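Long-range contact in carboxypeptidase A (Helicoverpa armigera, PDB 1JQG), which is the zymogen of a mid-gut zinc carboxypeptidase that probably removes residues one at a time from the C-terminal ends of peptides: residues A[18-31]-A[82-96]. Residues are numbered along the deposited sequence; the frame is centred on the assembly and turned at random.
Sequences HEIYDGHAVYQVDV and VQYKLEVENVKEQLE
Strands 25-30 and 83-86 run antiparallel, their axes 4.7 Å apart at closest and 165° between directions, joining a central to an outermost strand of the activation peptide's four-stranded antiparallel sheet. A classic beta bulge interrupts the pairing: Glu-87 and Val-88 stand opposite the single Val-26, whose O accepts from Glu-87 N at 3.0 Å and weakly from Val-88 N.

On the face toward helix 70-80, Leu-86 lays CD1 over one face of the Tyr-27 ring, 4.2 Å from its centroid, a CH-pi contact. Leucine is long enough to carry this methyl over the ring and still touch the small Ala-25 CB. On the other face, Val-26 turns CG2 onto CG1 of Val-91, 3.4 Å away, and Leu-64 of strand 61-65 touches both. Beside Val-26, Glu-87 extends away from the sheet, its OE2 salt-bridged to Lys-62.

Where the chain turns toward helix 92-108, Asn-90 caps it, OD1 weakly accepting from Lys-92 N. With CG anti to the backbone N, that oxygen also takes Gly-23 N at 2.8 Å, the donor standing above the carbonyl plane. Glycine fits there: at phi 111° a side chain would jam against the preceding carbonyl O. The Asp-22 carboxylate lies nearly parallel to the Asn-90 amide, planes 5° apart but offset; OD2 weakly accepts from ND2, while OD1 forms a long, weak salt bridge with NZ of the extended Lys-92, at 3.3 Å.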
ATOM      1  N   HIS A  18      18.361  21.341   6.322  1.00 62.42           N
ATOM      2  CA  HIS A  18      18.584  19.891   6.615  1.00 60.54           C
ATOM      3  C   HIS A  18      17.566  19.103   5.796  1.00 58.78           C
ATOM      4  O   HIS A  18      17.932  18.114   5.139  1.00 59.59           O
ATOM      5  CB  HIS A  18      18.460  19.558   8.099  1.00 58.77           C
ATOM      6  CG  HIS A  18      18.229  18.106   8.384  1.00 62.16           C
ATOM      7  ND1 HIS A  18      18.868  17.101   7.678  1.00 63.03           N
ATOM      8  CD2 HIS A  18      17.419  17.483   9.283  1.00 61.23           C
ATOM      9  CE1 HIS A  18      18.470  15.926   8.142  1.00 60.18           C
ATOM     10  NE2 HIS A  18      17.585  16.130   9.116  1.00 57.64           N
ATOM     11  N   GLU A  19      16.289  19.508   5.940  1.00 54.05           N
ATOM     12  CA  GLU A  19      15.229  18.741   5.269  1.00 47.73           C
ATOM     13  C   GLU A  19      14.508  19.600   4.239  1.00 42.79           C
ATOM     14  O   GLU A  19      14.285  20.804   4.317  1.00 34.87           O
ATOM     15  CB  GLU A  19      14.222  18.076   6.219  1.00 45.44           C
ATOM     16  CG  GLU A  19      14.808  16.888   6.971  1.00 59.36           C
ATOM     17  CD  GLU A  19      13.937  16.376   8.100  1.00 65.90           C
ATOM     18  OE1 GLU A  19      12.713  16.229   7.935  1.00 69.49           O
ATOM     19  OE2 GLU A  19      14.501  16.119   9.183  1.00 71.46           O
ATOM     20  N   ILE A  20      13.963  18.904   3.235  1.00 39.30           N
ATOM     21  CA  ILE A  20      13.131  19.483   2.205  1.00 35.52           C
ATOM     22  C   ILE A  20      11.697  19.709   2.689  1.00 32.70           C
ATOM     23  O   ILE A  20      10.815  20.168   1.972  1.00 32.93           O
ATOM     24  CB  ILE A  20      13.133  18.552   0.962  1.00 38.20           C
ATOM     25  CG1 ILE A  20      12.738  17.143   1.355  1.00 32.59           C
ATOM     26  CG2 ILE A  20      14.518  18.580   0.322  1.00 30.35           C
ATOM     27  CD1 ILE A  20      12.877  15.954   0.453  1.00 31.09           C
ATOM     28  N   TYR A  21      11.411  19.350   3.936  1.00 27.83           N
ATOM     29  CA  TYR A  21      10.110  19.522   4.541  1.00 27.58           C
ATOM     30  C   TYR A  21      10.062  20.585   5.633  1.00 24.88           C
ATOM     31  O   TYR A  21       9.119  20.697   6.397  1.00 20.46           O
ATOM     32  CB  TYR A  21       9.632  18.151   5.084  1.00 28.15           C
ATOM     33  CG  TYR A  21       9.308  17.201   3.933  1.00 27.50           C
ATOM     34  CD1 TYR A  21      10.062  16.044   3.719  1.00 24.20           C
ATOM     35  CD2 TYR A  21       8.273  17.468   3.064  1.00 23.90           C
ATOM     36  CE1 TYR A  21       9.764  15.184   2.686  1.00 22.17           C
ATOM     37  CE2 TYR A  21       7.974  16.621   2.033  1.00 26.14           C
ATOM     38  CZ  TYR A  21       8.725  15.484   1.838  1.00 27.59           C
ATOM     39  OH  TYR A  21       8.446  14.635   0.797  1.00 30.18           O
ATOM     40  N   ASP A  22      11.147  21.344   5.777  1.00 25.91           N
ATOM     41  CA  ASP A  22      11.199  22.425   6.746  1.00 29.21           C
ATOM     42  C   ASP A  22      10.263  23.555   6.301  1.00 29.04           C
ATOM     43  O   ASP A  22      10.535  24.223   5.311  1.00 29.67           O
ATOM     44  CB  ASP A  22      12.612  22.957   6.889  1.00 37.89           C
ATOM     45  CG  ASP A  22      12.836  23.802   8.126  1.00 38.80           C
ATOM     46  OD1 ASP A  22      14.022  24.091   8.416  1.00 51.33           O
ATOM     47  OD2 ASP A  22      11.871  24.168   8.806  1.00 40.17           O
ATOM     48  N   GLY A  23       9.118  23.657   6.969  1.00 30.27           N
ATOM     49  CA  GLY A  23       8.147  24.684   6.584  1.00 34.35           C
ATOM     50  C   GLY A  23       6.882  24.110   5.963  1.00 35.98           C
ATOM     51  O   GLY A  23       5.887  24.837   5.833  1.00 40.54           O
ATOM     52  N   HIS A  24       6.898  22.811   5.626  1.00 32.48           N
ATOM     53  CA  HIS A  24       5.730  22.182   5.020  1.00 29.23           C
ATOM     54  C   HIS A  24       4.619  22.000   6.064  1.00 28.35           C
ATOM     55  O   HIS A  24       4.876  21.527   7.169  1.00 24.39           O
ATOM     56  CB  HIS A  24       6.115  20.855   4.391  1.00 24.05           C
ATOM     57  CG  HIS A  24       6.757  20.929   3.061  1.00 26.56           C
ATOM     58  ND1 HIS A  24       7.670  21.916   2.752  1.00 41.41           N
ATOM     59  CD2 HIS A  24       6.651  20.175   1.937  1.00 25.64           C
ATOM     60  CE1 HIS A  24       8.107  21.771   1.504  1.00 32.77           C
ATOM     61  NE2 HIS A  24       7.491  20.709   1.000  1.00 30.22           N
ATOM     62  N   ALA A  25       3.389  22.366   5.696  1.00 27.18           N
ATOM     63  CA  ALA A  25       2.251  22.229   6.595  1.00 24.25           C
ATOM     64  C   ALA A  25       1.173  21.274   6.057  1.00 25.78           C
ATOM     65  O   ALA A  25       0.856  21.140   4.875  1.00 22.71           O
ATOM     66  CB  ALA A  25       1.558  23.555   6.845  1.00 25.73           C
ATOM     67  N   VAL A  26       0.531  20.578   6.994  1.00 24.77           N
ATOM     68  CA  VAL A  26      -0.547  19.657   6.699  1.00 23.64           C
ATOM     69  C   VAL A  26      -1.873  20.355   6.945  1.00 23.25           C
ATOM     70  O   VAL A  26      -2.089  20.889   8.042  1.00 21.17           O
ATOM     71  CB  VAL A  26      -0.461  18.364   7.557  1.00 26.48           C
ATOM     72  CG1 VAL A  26      -1.711  17.505   7.418  1.00 23.83           C
ATOM     73  CG2 VAL A  26       0.748  17.560   7.083  1.00 19.32           C
ATOM     74  N   TYR A  27      -2.716  20.348   5.924  1.00 21.95           N
ATOM     75  CA  TYR A  27      -4.021  20.986   6.021  1.00 27.37           C
ATOM     76  C   TYR A  27      -5.127  19.934   5.987  1.00 31.10           C
ATOM     77  O   TYR A  27      -4.969  18.818   5.462  1.00 31.59           O
ATOM     78  CB  TYR A  27      -4.205  21.995   4.898  1.00 29.82           C
ATOM     79  CG  TYR A  27      -3.470  23.309   5.069  1.00 32.89           C
ATOM     80  CD1 TYR A  27      -2.186  23.458   4.564  1.00 32.42           C
ATOM     81  CD2 TYR A  27      -4.060  24.405   5.694  1.00 34.45           C
ATOM     82  CE1 TYR A  27      -1.512  24.667   4.674  1.00 34.65           C
ATOM     83  CE2 TYR A  27      -3.382  25.602   5.842  1.00 36.66           C
ATOM     84  CZ  TYR A  27      -2.108  25.725   5.322  1.00 36.06           C
ATOM     85  OH  TYR A  27      -1.422  26.894   5.443  1.00 42.65           O
ATOM     86  N   GLN A  28      -6.268  20.276   6.555  1.00 33.08           N
ATOM     87  CA  GLN A  28      -7.461  19.439   6.510  1.00 32.94           C
ATOM     88  C   GLN A  28      -8.552  20.189   5.745  1.00 32.74           C
ATOM     89  O   GLN A  28      -8.997  21.232   6.228  1.00 36.26           O
ATOM     90  CB  GLN A  28      -7.840  19.055   7.933  1.00 27.69           C
ATOM     91  CG  GLN A  28      -9.116  18.257   8.033  1.00 32.68           C
ATOM     92  CD  GLN A  28      -9.608  18.120   9.471  1.00 40.82           C
ATOM     93  OE1 GLN A  28     -10.702  18.634   9.775  1.00 37.17           O
ATOM     94  NE2 GLN A  28      -8.799  17.449  10.286  1.00 33.95           N
ATOM     95  N   VAL A  29      -8.882  19.716   4.544  1.00 30.44           N
ATOM     96  CA  VAL A  29      -9.902  20.369   3.733  1.00 30.08           C
ATOM     97  C   VAL A  29     -11.258  19.704   3.931  1.00 28.45           C
ATOM     98  O   VAL A  29     -11.336  18.497   3.829  1.00 26.84           O
ATOM     99  CB  VAL A  29      -9.543  20.397   2.239  1.00 31.87           C
ATOM    100  CG1 VAL A  29      -8.166  21.068   2.141  1.00 31.12           C
ATOM    101  CG2 VAL A  29      -9.466  19.041   1.572  1.00 41.84           C
ATOM    102  N   ASP A  30     -12.274  20.480   4.267  1.00 31.72           N
ATOM    103  CA  ASP A  30     -13.622  20.033   4.522  1.00 28.55           C
ATOM    104  C   ASP A  30     -14.530  20.539   3.422  1.00 28.76           C
ATOM    105  O   ASP A  30     -14.761  21.742   3.391  1.00 30.87           O
ATOM    106  CB  ASP A  30     -14.158  20.531   5.871  1.00 34.43           C
ATOM    107  CG  ASP A  30     -13.247  20.178   7.025  1.00 36.54           C
ATOM    108  OD1 ASP A  30     -13.647  19.274   7.772  1.00 45.14           O
ATOM    109  OD2 ASP A  30     -12.155  20.789   7.142  1.00 44.33           O
ATOM    110  N   VAL A  31     -14.991  19.638   2.567  1.00 30.60           N
ATOM    111  CA  VAL A  31     -15.881  19.979   1.467  1.00 31.71           C
ATOM    112  C   VAL A  31     -17.325  19.670   1.840  1.00 32.97           C
ATOM    113  O   VAL A  31     -17.608  18.669   2.476  1.00 33.89           O
ATOM    114  CB  VAL A  31     -15.487  19.272   0.144  1.00 32.63           C
ATOM    115  CG1 VAL A  31     -14.145  19.825  -0.341  1.00 30.26           C
ATOM    116  CG2 VAL A  31     -15.446  17.771   0.352  1.00 30.69           C
ATOM    117  N   VAL A  82     -14.475  27.038   0.701  1.00 45.53           N
ATOM    118  CA  VAL A  82     -14.142  25.708   1.183  1.00 42.20           C
ATOM    119  C   VAL A  82     -13.430  25.811   2.526  1.00 41.08           C
ATOM    120  O   VAL A  82     -12.445  26.527   2.647  1.00 43.50           O
ATOM    121  CB  VAL A  82     -13.286  24.896   0.186  1.00 36.78           C
ATOM    122  CG1 VAL A  82     -12.882  23.525   0.689  1.00 33.10           C
ATOM    123  CG2 VAL A  82     -14.061  24.690  -1.114  1.00 34.56           C
ATOM    124  N   GLN A  83     -13.961  25.176   3.552  1.00 39.22           N
ATOM    125  CA  GLN A  83     -13.365  25.114   4.862  1.00 39.94           C
ATOM    126  C   GLN A  83     -12.024  24.370   4.880  1.00 42.07           C
ATOM    127  O   GLN A  83     -11.858  23.334   4.229  1.00 41.02           O
ATOM    128  CB  GLN A  83     -14.289  24.439   5.888  1.00 41.58           C
ATOM    129  CG  GLN A  83     -15.664  25.072   5.955  1.00 52.08           C
ATOM    130  CD  GLN A  83     -16.634  24.253   6.780  1.00 62.86           C
ATOM    131  OE1 GLN A  83     -17.532  23.582   6.261  1.00 72.33           O
ATOM    132  NE2 GLN A  83     -16.444  24.310   8.097  1.00 70.01           N
ATOM    133  N   TYR A  84     -11.140  24.909   5.708  1.00 40.71           N
ATOM    134  CA  TYR A  84      -9.872  24.251   5.881  1.00 41.12           C
ATOM    135  C   TYR A  84      -9.322  24.649   7.244  1.00 40.86           C
ATOM    136  O   TYR A  84      -9.719  25.627   7.845  1.00 43.01           O
ATOM    137  CB  TYR A  84      -8.870  24.749   4.849  1.00 42.79           C
ATOM    138  CG  TYR A  84      -8.480  26.211   4.946  1.00 46.63           C
ATOM    139  CD1 TYR A  84      -7.393  26.638   5.698  1.00 46.31           C
ATOM    140  CD2 TYR A  84      -9.221  27.174   4.274  1.00 47.25           C
ATOM    141  CE1 TYR A  84      -7.044  27.972   5.771  1.00 44.89           C
ATOM    142  CE2 TYR A  84      -8.884  28.511   4.357  1.00 49.03           C
ATOM    143  CZ  TYR A  84      -7.795  28.906   5.101  1.00 46.73           C
ATOM    144  OH  TYR A  84      -7.459  30.233   5.165  1.00 49.61           O
ATOM    145  N   LYS A  85      -8.299  23.860   7.553  1.00 40.96           N
ATOM    146  CA  LYS A  85      -7.615  24.340   8.754  1.00 38.04           C
ATOM    147  C   LYS A  85      -6.357  23.557   9.052  1.00 36.93           C
ATOM    148  O   LYS A  85      -6.205  22.385   8.747  1.00 34.91           O
ATOM    149  CB  LYS A  85      -8.584  24.404   9.904  1.00 43.05           C
ATOM    150  CG  LYS A  85      -8.867  23.041  10.497  1.00 51.28           C
ATOM    151  CD  LYS A  85      -9.954  23.108  11.564  1.00 58.90           C
ATOM    152  CE  LYS A  85      -9.415  23.697  12.868  1.00 66.30           C
ATOM    153  NZ  LYS A  85      -8.433  22.735  13.478  1.00 71.87           N
ATOM    154  N   LEU A  86      -5.382  24.280   9.613  1.00 34.40           N
ATOM    155  CA  LEU A  86      -4.012  23.971   9.907  1.00 31.50           C
ATOM    156  C   LEU A  86      -3.865  22.919  11.019  1.00 34.12           C
ATOM    157  O   LEU A  86      -4.068  23.187  12.196  1.00 32.95           O
ATOM    158  CB  LEU A  86      -3.119  25.179  10.305  1.00 27.94           C
ATOM    159  CG  LEU A  86      -1.597  24.987  10.376  1.00 25.30           C
ATOM    160  CD1 LEU A  86      -1.028  24.797   8.959  1.00 29.04           C
ATOM    161  CD2 LEU A  86      -0.853  26.118  11.061  1.00 30.97           C
ATOM    162  N   GLU A  87      -3.405  21.728  10.605  1.00 33.85           N
ATOM    163  CA  GLU A  87      -3.186  20.636  11.515  1.00 32.69           C
ATOM    164  C   GLU A  87      -1.757  20.614  12.033  1.00 27.63           C
ATOM    165  O   GLU A  87      -1.478  20.336  13.193  1.00 25.11           O
ATOM    166  CB  GLU A  87      -3.551  19.305  10.837  1.00 36.25           C
ATOM    167  CG  GLU A  87      -3.454  18.120  11.818  1.00 48.95           C
ATOM    168  CD  GLU A  87      -3.974  16.827  11.219  1.00 51.08           C
ATOM    169  OE1 GLU A  87      -5.209  16.667  11.234  1.00 52.83           O
ATOM    170  OE2 GLU A  87      -3.139  16.010  10.761  1.00 55.68           O
ATOM    171  N   VAL A  88      -0.818  20.745  11.116  1.00 29.56           N
ATOM    172  CA  VAL A  88       0.608  20.694  11.394  1.00 30.95           C
ATOM    173  C   VAL A  88       1.291  21.853  10.674  1.00 32.61           C
ATOM    174  O   VAL A  88       1.252  21.900   9.458  1.00 33.99           O
ATOM    175  CB  VAL A  88       1.261  19.391  10.956  1.00 29.45           C
ATOM    176  CG1 VAL A  88       2.710  19.312  11.451  1.00 25.04           C
ATOM    177  CG2 VAL A  88       0.535  18.138  11.439  1.00 38.91           C
ATOM    178  N   GLU A  89       1.912  22.756  11.409  1.00 36.76           N
ATOM    179  CA  GLU A  89       2.549  23.925  10.812  1.00 42.36           C
ATOM    180  C   GLU A  89       3.901  23.586  10.202  1.00 42.27           C
ATOM    181  O   GLU A  89       4.291  24.199   9.209  1.00 43.85           O
ATOM    182  CB  GLU A  89       2.672  25.053  11.848  1.00 50.46           C
ATOM    183  CG  GLU A  89       3.140  26.372  11.232  1.00 67.95           C
ATOM    184  CD  GLU A  89       3.067  27.521  12.231  1.00 73.55           C
ATOM    185  OE1 GLU A  89       2.003  28.179  12.189  1.00 72.60           O
ATOM    186  OE2 GLU A  89       4.025  27.739  13.008  1.00 77.51           O
ATOM    187  N   ASN A  90       4.622  22.653  10.837  1.00 39.42           N
ATOM    188  CA  ASN A  90       5.906  22.206  10.285  1.00 35.18           C
ATOM    189  C   ASN A  90       6.049  20.704  10.477  1.00 32.26           C
ATOM    190  O   ASN A  90       6.334  20.277  11.591  1.00 33.95           O
ATOM    191  CB  ASN A  90       7.047  22.952  10.957  1.00 37.21           C
ATOM    192  CG  ASN A  90       8.389  22.742  10.274  1.00 42.89           C
ATOM    193  OD1 ASN A  90       8.562  22.075   9.246  1.00 34.94           O
ATOM    194  ND2 ASN A  90       9.420  23.321  10.865  1.00 40.77           N
ATOM    195  N   VAL A  91       5.843  19.929   9.421  1.00 28.76           N
ATOM    196  CA  VAL A  91       5.963  18.484   9.454  1.00 30.62           C
ATOM    197  C   VAL A  91       7.358  17.943   9.778  1.00 28.26           C
ATOM    198  O   VAL A  91       7.526  16.764  10.086  1.00 32.75           O
ATOM    199  CB  VAL A  91       5.491  17.809   8.140  1.00 27.04           C
ATOM    200  CG1 VAL A  91       4.040  18.063   7.820  1.00 33.99           C
ATOM    201  CG2 VAL A  91       6.373  18.273   6.986  1.00 24.25           C
ATOM    202  N   LYS A  92       8.366  18.780   9.760  1.00 28.70           N
ATOM    203  CA  LYS A  92       9.732  18.401  10.044  1.00 29.43           C
ATOM    204  C   LYS A  92       9.860  17.842  11.452  1.00 30.75           C
ATOM    205  O   LYS A  92      10.482  16.795  11.642  1.00 30.29           O
ATOM    206  CB  LYS A  92      10.694  19.568   9.883  1.00 25.08           C
ATOM    207  CG  LYS A  92      12.158  19.197  10.001  1.00 35.21           C
ATOM    208  CD  LYS A  92      13.046  20.380   9.698  1.00 47.10           C
ATOM    209  CE  LYS A  92      14.512  20.016   9.717  1.00 48.29           C
ATOM    210  NZ  LYS A  92      15.230  21.128   9.017  1.00 59.61           N
ATOM    211  N   GLU A  93       9.173  18.471  12.399  1.00 31.74           N
ATOM    212  CA  GLU A  93       9.167  18.044  13.783  1.00 30.69           C
ATOM    213  C   GLU A  93       8.583  16.659  13.975  1.00 30.13           C
ATOM    214  O   GLU A  93       9.042  15.885  14.811  1.00 32.35           O
ATOM    215  CB  GLU A  93       8.374  19.040  14.628  1.00 38.48           C
ATOM    216  CG  GLU A  93       8.967  20.439  14.674  1.00 43.44           C
ATOM    217  CD  GLU A  93       8.155  21.362  15.555  1.00 50.44           C
ATOM    218  OE1 GLU A  93       7.718  22.445  15.105  1.00 58.25           O
ATOM    219  OE2 GLU A  93       7.956  20.974  16.736  1.00 54.27           O
ATOM    220  N   GLN A  94       7.596  16.301  13.175  1.00 28.33           N
ATOM    221  CA  GLN A  94       6.971  14.994  13.234  1.00 29.77           C
ATOM    222  C   GLN A  94       7.892  13.934  12.638  1.00 31.35           C
ATOM    223  O   GLN A  94       7.961  12.802  13.112  1.00 33.63           O
ATOM    224  CB  GLN A  94       5.628  14.992  12.506  1.00 36.27           C
ATOM    225  CG  GLN A  94       4.558  15.837  13.152  1.00 36.76           C
ATOM    226  CD  GLN A  94       3.177  15.627  12.590  1.00 45.84           C
ATOM    227  OE1 GLN A  94       2.956  15.268  11.428  1.00 47.65           O
ATOM    228  NE2 GLN A  94       2.208  15.882  13.488  1.00 44.36           N
ATOM    229  N   LEU A  95       8.657  14.324  11.628  1.00 28.37           N
ATOM    230  CA  LEU A  95       9.571  13.405  10.973  1.00 27.40           C
ATOM    231  C   LEU A  95      10.727  13.066  11.905  1.00 27.18           C
ATOM    232  O   LEU A  95      11.180  11.922  12.018  1.00 28.81           O
ATOM    233  CB  LEU A  95      10.084  14.022   9.675  1.00 23.83           C
ATOM    234  CG  LEU A  95       9.042  14.246   8.582  1.00 31.16           C
ATOM    235  CD1 LEU A  95       9.589  15.060   7.402  1.00 33.68           C
ATOM    236  CD2 LEU A  95       8.446  12.921   8.135  1.00 28.73           C
ATOM    237  N   GLU A  96      11.240  14.065  12.585  1.00 27.07           N
ATOM    238  CA  GLU A  96      12.346  13.957  13.508  1.00 25.66           C
ATOM    239  C   GLU A  96      11.993  13.110  14.727  1.00 27.65           C
ATOM    240  O   GLU A  96      12.784  12.278  15.178  1.00 28.91           O
ATOM    241  CB  GLU A  96      12.742  15.358  13.953  1.00 28.11           C
ATOM    242  CG  GLU A  96      13.486  16.126  12.862  1.00 31.61           C
ATOM    243  CD  GLU A  96      13.904  17.512  13.335  1.00 35.13           C
ATOM    244  OE1 GLU A  96      13.305  17.945  14.348  1.00 42.75           O
ATOM    245  OE2 GLU A  96      14.789  18.078  12.660  1.00 32.13           O
TER